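Local coordinates for cobalamin biosynthesis protein CobN (Mycobacterium tuberculosis, PDB 7C6O) that is the catalytic large subunit of cobaltochelatase, which inserts cobalt into the corrin ring during cobalamin biosynthesis, at residues Pro447-Ala452 against Asp490-Ile495; Lys453-Trp458 against Thr541-Gly546. One frame throughout, in Å; residues are numbered along the deposited sequence.

Contact 1 pairs two antiparallel strands, and contact 2 sets the helix that follows the first of them against a loop; their centres lie about 10 Å apart. Strand 448-451 runs directly into helix 452-459, and the side chain of Ser-451 caps the backbone N of Glu-454 at the junction. The loop 541-546 reaches back to the strand: Asn-545 ND2 is 2.7 Å from Arg-449 O, a probable hydrogen bond, and Phe-543 CE2 packs 3.7 Å from Val-450 CG1. On the helix, the Tyr-455 ring rests near Ile-493 CD1. Neither contact includes Asp-125 or Ser-127, the residues that bind the sodium ion.

Contact 1: Pro447-Ala452 against Asp490-Ile495; sequences PIRVSA and DGEIVI
Val-450 and Ile-495 meet diagonally on the buried face of this two-strand ladder, the CG2 methyl of Val-450 lying 3.7 Å from the CD1 methyl of Ile-495. Ile-495 brings CD1 there with CG1 beside its backbone N (chi1 -60°) and a nearly extended chain beyond. On the same face Ile-448 backs onto Ile-495, its CB 4.0 Å from the CB of that residue, while Val-450 stands directly across from Ile-493. Helix 530-539 packs on this apolar face, Trp-538 touching both Ile-448 and Ile-495, and Ala-534 touching Ile-493.

Between the strands, two hydrogen-bonded pairs, Ile-448 with Ile-495 and Val-450 with Ile-493, each exchange two backbone bonds. Past the strand end, Ala-452 N still donates to Gly-491 O. Gly-491 has backbone angles that would press a CB against the carbonyl O of Asp-490, and the CB of Ala-452 sits 3.3 Å from the Gly-491 carbonyl O.

The other face is more polar. Pro-447 lies alongside Val-494, ring CB against the CG1 methyl at 3.6 Å. Arg-449 bends at chi3 (76°) and crosses Glu-492 diagonally. Its NE donates to Glu-492 OE1 in a nearly straight salt bridge of 2.8 Å. The oxygen lies in the guanidinium plane, but the nitrogen approaches from above the carboxylate, whose plane is turned 56° from that of the guanidinium. Val-494 CG2 lies over one guanidinium face, toward its rim. Asp-484 offers Arg-449 NH2 a second carboxylate, although the position of NH2 is less certain. This is an antiparallel beta ladder at the margin of a mixed sheet, apolar on its helix-covered face, with a diagonal salt bridge between neighbouring non-hydrogen-bonded pairs on the other.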
loop_
_atom_site.group_PDB
_atom_site.type_symbol
_atom_site.label_atom_id
_atom_site.label_comp_id
_atom_site.label_asym_id
_atom_site.label_seq_id
_atom_site.Cartn_x
_atom_site.Cartn_y
_atom_site.Cartn_z
ATOM N N PRO A 447 36.523 -3.689 0.437
ATOM C CA PRO A 447 35.310 -2.895 0.242
ATOM C C PRO A 447 35.350 -2.165 -1.089
ATOM O O PRO A 447 36.409 -1.797 -1.601
ATOM C CB PRO A 447 35.349 -1.911 1.419
ATOM C CG PRO A 447 36.789 -1.669 1.619
ATOM C CD PRO A 447 37.497 -2.963 1.279
ATOM N N ILE A 448 34.163 -1.974 -1.662
ATOM C CA ILE A 448 34.058 -1.299 -2.948
ATOM C C ILE A 448 34.402 0.173 -2.775
ATOM O O ILE A 448 34.066 0.795 -1.757
ATOM C CB ILE A 448 32.651 -1.490 -3.540
ATOM C CG1 ILE A 448 32.447 -2.949 -3.947
ATOM C CG2 ILE A 448 32.422 -0.571 -4.733
ATOM C CD1 ILE A 448 31.824 -3.808 -2.876
ATOM N N ARG A 449 35.101 0.734 -3.760
ATOM C CA ARG A 449 35.530 2.126 -3.723
ATOM C C ARG A 449 35.113 2.802 -5.021
ATOM O O ARG A 449 35.506 2.362 -6.107
ATOM C CB ARG A 449 37.045 2.223 -3.516
ATOM C CG ARG A 449 37.569 1.267 -2.450
ATOM C CD ARG A 449 39.078 1.310 -2.337
ATOM N NE ARG A 449 39.534 2.501 -1.631
ATOM C CZ ARG A 449 39.721 2.562 -0.318
ATOM N NH1 ARG A 449 39.494 1.496 0.437
ATOM N NH2 ARG A 449 40.139 3.687 0.241
ATOM N N VAL A 450 34.310 3.857 -4.908
ATOM C CA VAL A 450 33.874 4.658 -6.048
ATOM C C VAL A 450 34.644 5.968 -6.024
ATOM O O VAL A 450 34.638 6.679 -5.011
ATOM C CB VAL A 450 32.357 4.917 -6.016
ATOM C CG1 VAL A 450 31.952 5.843 -7.156
ATOM C CG2 VAL A 450 31.591 3.606 -6.093
ATOM N N SER A 451 35.307 6.290 -7.133
ATOM C CA SER A 451 36.089 7.515 -7.195
ATOM C C SER A 451 35.172 8.730 -7.141
ATOM O O SER A 451 34.076 8.728 -7.709
ATOM C CB SER A 451 36.941 7.551 -8.465
ATOM O OG SER A 451 36.306 8.285 -9.495
ATOM N N ALA A 452 35.626 9.769 -6.435
ATOM C CA ALA A 452 34.840 10.994 -6.329
ATOM C C ALA A 452 34.594 11.622 -7.693
ATOM O O ALA A 452 33.541 12.230 -7.914
ATOM C CB ALA A 452 35.544 11.990 -5.408
ATOM N N ASP A 490 41.533 13.179 -3.592
ATOM C CA ASP A 490 40.277 13.824 -3.954
ATOM C C ASP A 490 39.058 13.065 -3.447
ATOM O O ASP A 490 37.950 13.612 -3.482
ATOM C CB ASP A 490 40.191 13.995 -5.472
ATOM C CG ASP A 490 41.183 15.015 -5.999
ATOM O OD1 ASP A 490 41.420 16.027 -5.304
ATOM O OD2 ASP A 490 41.728 14.806 -7.105
ATOM N N GLY A 491 39.233 11.830 -2.981
ATOM C CA GLY A 491 38.148 11.118 -2.340
ATOM C C GLY A 491 37.710 9.842 -3.027
ATOM O O GLY A 491 37.695 9.749 -4.259
ATOM N N GLU A 492 37.361 8.843 -2.221
ATOM C CA GLU A 492 36.721 7.621 -2.688
ATOM C C GLU A 492 35.599 7.283 -1.723
ATOM O O GLU A 492 35.811 7.278 -0.508
ATOM C CB GLU A 492 37.710 6.452 -2.769
ATOM C CG GLU A 492 38.655 6.488 -3.956
ATOM C CD GLU A 492 39.635 5.329 -3.943
ATOM O OE1 GLU A 492 40.128 4.981 -2.848
ATOM O OE2 GLU A 492 39.904 4.760 -5.022
ATOM N N ILE A 493 34.412 7.011 -2.255
ATOM C CA ILE A 493 33.281 6.592 -1.435
ATOM C C ILE A 493 33.377 5.085 -1.235
ATOM O O ILE A 493 33.371 4.320 -2.206
ATOM C CB ILE A 493 31.944 6.986 -2.079
ATOM C CG1 ILE A 493 31.883 8.503 -2.279
ATOM C CG2 ILE A 493 30.784 6.527 -1.211
ATOM C CD1 ILE A 493 30.640 8.980 -3.003
ATOM N N VAL A 494 33.477 4.662 0.023
ATOM C CA VAL A 494 33.690 3.261 0.366
ATOM C C VAL A 494 32.342 2.600 0.615
ATOM O O VAL A 494 31.535 3.089 1.416
ATOM C CB VAL A 494 34.604 3.131 1.597
ATOM C CG1 VAL A 494 34.891 1.669 1.894
ATOM C CG2 VAL A 494 35.898 3.899 1.377
ATOM N N ILE A 495 32.102 1.481 -0.063
ATOM C CA ILE A 495 30.826 0.778 -0.011
ATOM C C ILE A 495 31.085 -0.643 0.467
ATOM O O ILE A 495 31.758 -1.422 -0.220
ATOM C CB ILE A 495 30.121 0.777 -1.377
ATOM C CG1 ILE A 495 29.853 2.213 -1.835
ATOM C CG2 ILE A 495 28.828 -0.024 -1.305
ATOM C CD1 ILE A 495 29.592 2.335 -3.314
#

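Contact 2: Lys453-Trp458 against Thr541-Gly546; sequences KEYRDW and TGFSNG
Glu-454 reaches from the helix to the loop 541-546, and the contact can be traced along its side chain. Its CB lies 4.0 Å from CD1 of the Phe-543 ring. From there CG is anti to the carbonyl carbon (chi1 -61°) and the chain runs on extended, carrying the carboxylate to Ser-544. OE1 accepts the backbone N-H of Ser-544 at 2.8 Å in a nearly straight bond (168°) and also lies 3.4 Å from the CA of Phe-543. OE2 takes the hydroxyl of the same serine, with Ser-544 OG at 2.7 Å. Both oxygens use their syn lone pairs: the carboxylate takes the backbone N-H and the hydroxyl of one residue, one on each oxygen, which fixes its rotation at the start of the type I turn from Phe-543 to Gly-546.

Beside this polar pair, the Phe-543 ring lies against the helix backbone. The backbone O of Glu-454 lies at the ring edge, 3.6 Å from CE1, and Phe-543 CZ comes to the edge of the Tyr-455 ring. The CB of Trp-458 closes in on CE1 more loosely, at 4.4 Å.

Helix 530-539 lies next to this junction: Leu-533 touches Tyr-455 and Trp-458, and Arg-537 touches Trp-458 and Phe-543. With strand 448-451 on another flank, the ring is lodged where helix 452-459, helix 530-539 and the strand come together.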
loop_
_atom_site.group_PDB
_atom_site.type_symbol
_atom_site.label_atom_id
_atom_site.label_comp_id
_atom_site.label_asym_id
_atom_site.label_seq_id
_atom_site.Cartn_x
_atom_site.Cartn_y
_atom_site.Cartn_z
ATOM N N LYS A 453 35.547 11.480 -8.617
ATOM C CA LYS A 453 35.386 12.050 -9.950
ATOM C C LYS A 453 34.237 11.386 -10.699
ATOM O O LYS A 453 33.386 12.067 -11.284
ATOM C CB LYS A 453 36.695 11.917 -10.731
ATOM C CG LYS A 453 36.617 12.359 -12.181
ATOM C CD LYS A 453 36.163 13.804 -12.301
ATOM C CE LYS A 453 36.493 14.368 -13.673
ATOM N NZ LYS A 453 36.044 13.458 -14.764
ATOM N N GLU A 454 34.197 10.051 -10.695
ATOM C CA GLU A 454 33.121 9.353 -11.391
ATOM C C GLU A 454 31.778 9.605 -10.719
ATOM O O GLU A 454 30.754 9.732 -11.399
ATOM C CB GLU A 454 33.415 7.855 -11.453
ATOM C CG GLU A 454 34.684 7.502 -12.205
ATOM C CD GLU A 454 34.819 6.012 -12.435
ATOM O OE1 GLU A 454 33.789 5.356 -12.685
ATOM O OE2 GLU A 454 35.954 5.497 -12.359
ATOM N N TYR A 455 31.762 9.675 -9.386
ATOM C CA TYR A 455 30.517 9.976 -8.690
ATOM C C TYR A 455 30.006 11.359 -9.070
ATOM O O TYR A 455 28.821 11.536 -9.374
ATOM C CB TYR A 455 30.701 9.874 -7.175
ATOM C CG TYR A 455 29.465 10.331 -6.438
ATOM C CD1 TYR A 455 28.356 9.501 -6.328
ATOM C CD2 TYR A 455 29.386 11.608 -5.894
ATOM C CE1 TYR A 455 27.210 9.920 -5.680
ATOM C CE2 TYR A 455 28.242 12.037 -5.244
ATOM C CZ TYR A 455 27.159 11.187 -5.138
ATOM O OH TYR A 455 26.015 11.603 -4.494
ATOM N N ARG A 456 30.896 12.357 -9.057
ATOM C CA ARG A 456 30.492 13.715 -9.408
ATOM C C ARG A 456 30.006 13.795 -10.850
ATOM O O ARG A 456 29.054 14.524 -11.150
ATOM C CB ARG A 456 31.655 14.682 -9.181
ATOM C CG ARG A 456 31.287 16.144 -9.379
ATOM C CD ARG A 456 32.493 17.039 -9.189
ATOM N NE ARG A 456 33.433 16.941 -10.301
ATOM C CZ ARG A 456 34.751 17.043 -10.170
ATOM N NH1 ARG A 456 35.283 17.227 -8.968
ATOM N NH2 ARG A 456 35.537 16.950 -11.234
ATOM N N ASP A 457 30.649 13.054 -11.759
ATOM C CA ASP A 457 30.207 13.054 -13.150
ATOM C C ASP A 457 28.767 12.569 -13.274
ATOM O O ASP A 457 27.989 13.114 -14.065
ATOM C CB ASP A 457 31.140 12.194 -14.006
ATOM C CG ASP A 457 32.481 12.863 -14.271
ATOM O OD1 ASP A 457 32.586 14.099 -14.100
ATOM O OD2 ASP A 457 33.431 12.150 -14.658
ATOM N N TRP A 458 28.387 11.549 -12.496
ATOM C CA TRP A 458 26.991 11.122 -12.492
ATOM C C TRP A 458 26.116 12.118 -11.743
ATOM O O TRP A 458 25.027 12.473 -12.205
ATOM C CB TRP A 458 26.837 9.732 -11.869
ATOM C CG TRP A 458 25.400 9.466 -11.507
ATOM C CD1 TRP A 458 24.405 9.068 -12.350
ATOM C CD2 TRP A 458 24.791 9.630 -10.219
ATOM N NE1 TRP A 458 23.217 8.955 -11.665
ATOM C CE2 TRP A 458 23.427 9.297 -10.355
ATOM C CE3 TRP A 458 25.269 10.019 -8.962
ATOM C CZ2 TRP A 458 22.536 9.337 -9.283
ATOM C CZ3 TRP A 458 24.381 10.059 -7.898
ATOM C CH2 TRP A 458 23.029 9.720 -8.067
ATOM N N THR A 541 25.187 -0.051 -13.945
ATOM C CA THR A 541 26.302 0.216 -14.835
ATOM C C THR A 541 26.632 1.703 -14.804
ATOM O O THR A 541 25.813 2.539 -14.415
ATOM C CB THR A 541 25.983 -0.222 -16.266
ATOM O OG1 THR A 541 24.744 0.363 -16.683
ATOM C CG2 THR A 541 25.880 -1.740 -16.352
ATOM N N GLY A 542 27.854 2.023 -15.206
ATOM C CA GLY A 542 28.259 3.411 -15.300
ATOM C C GLY A 542 29.613 3.669 -14.680
ATOM O O GLY A 542 30.508 4.220 -15.328
ATOM N N PHE A 543 29.774 3.284 -13.417
ATOM C CA PHE A 543 31.080 3.369 -12.785
ATOM C C PHE A 543 32.015 2.335 -13.398
ATOM O O PHE A 543 31.592 1.235 -13.767
ATOM C CB PHE A 543 30.955 3.161 -11.275
ATOM C CG PHE A 543 30.163 4.238 -10.577
ATOM C CD1 PHE A 543 30.130 5.531 -11.079
ATOM C CD2 PHE A 543 29.451 3.954 -9.421
ATOM C CE1 PHE A 543 29.403 6.524 -10.437
ATOM C CE2 PHE A 543 28.724 4.940 -8.773
ATOM C CZ PHE A 543 28.701 6.227 -9.283
ATOM N N SER A 544 33.292 2.703 -13.529
ATOM C CA SER A 544 34.258 1.814 -14.168
ATOM C C SER A 544 34.358 0.479 -13.444
ATOM O O SER A 544 34.571 -0.559 -14.082
ATOM C CB SER A 544 35.626 2.490 -14.233
ATOM O OG SER A 544 36.067 2.846 -12.939
ATOM N N ASN A 545 34.208 0.482 -12.121
ATOM C CA ASN A 545 34.156 -0.737 -11.327
ATOM C C ASN A 545 32.730 -1.108 -10.936
ATOM O O ASN A 545 32.531 -1.809 -9.939
ATOM C CB ASN A 545 35.021 -0.586 -10.076
ATOM C CG ASN A 545 34.566 0.560 -9.195
ATOM O OD1 ASN A 545 33.964 1.521 -9.672
ATOM N ND2 ASN A 545 34.852 0.463 -7.900
ATOM N N GLY A 546 31.739 -0.647 -11.698
ATOM C CA GLY A 546 30.358 -0.901 -11.338
ATOM C C GLY A 546 30.011 -2.377 -11.387
ATOM O O GLY A 546 30.548 -3.145 -12.187
#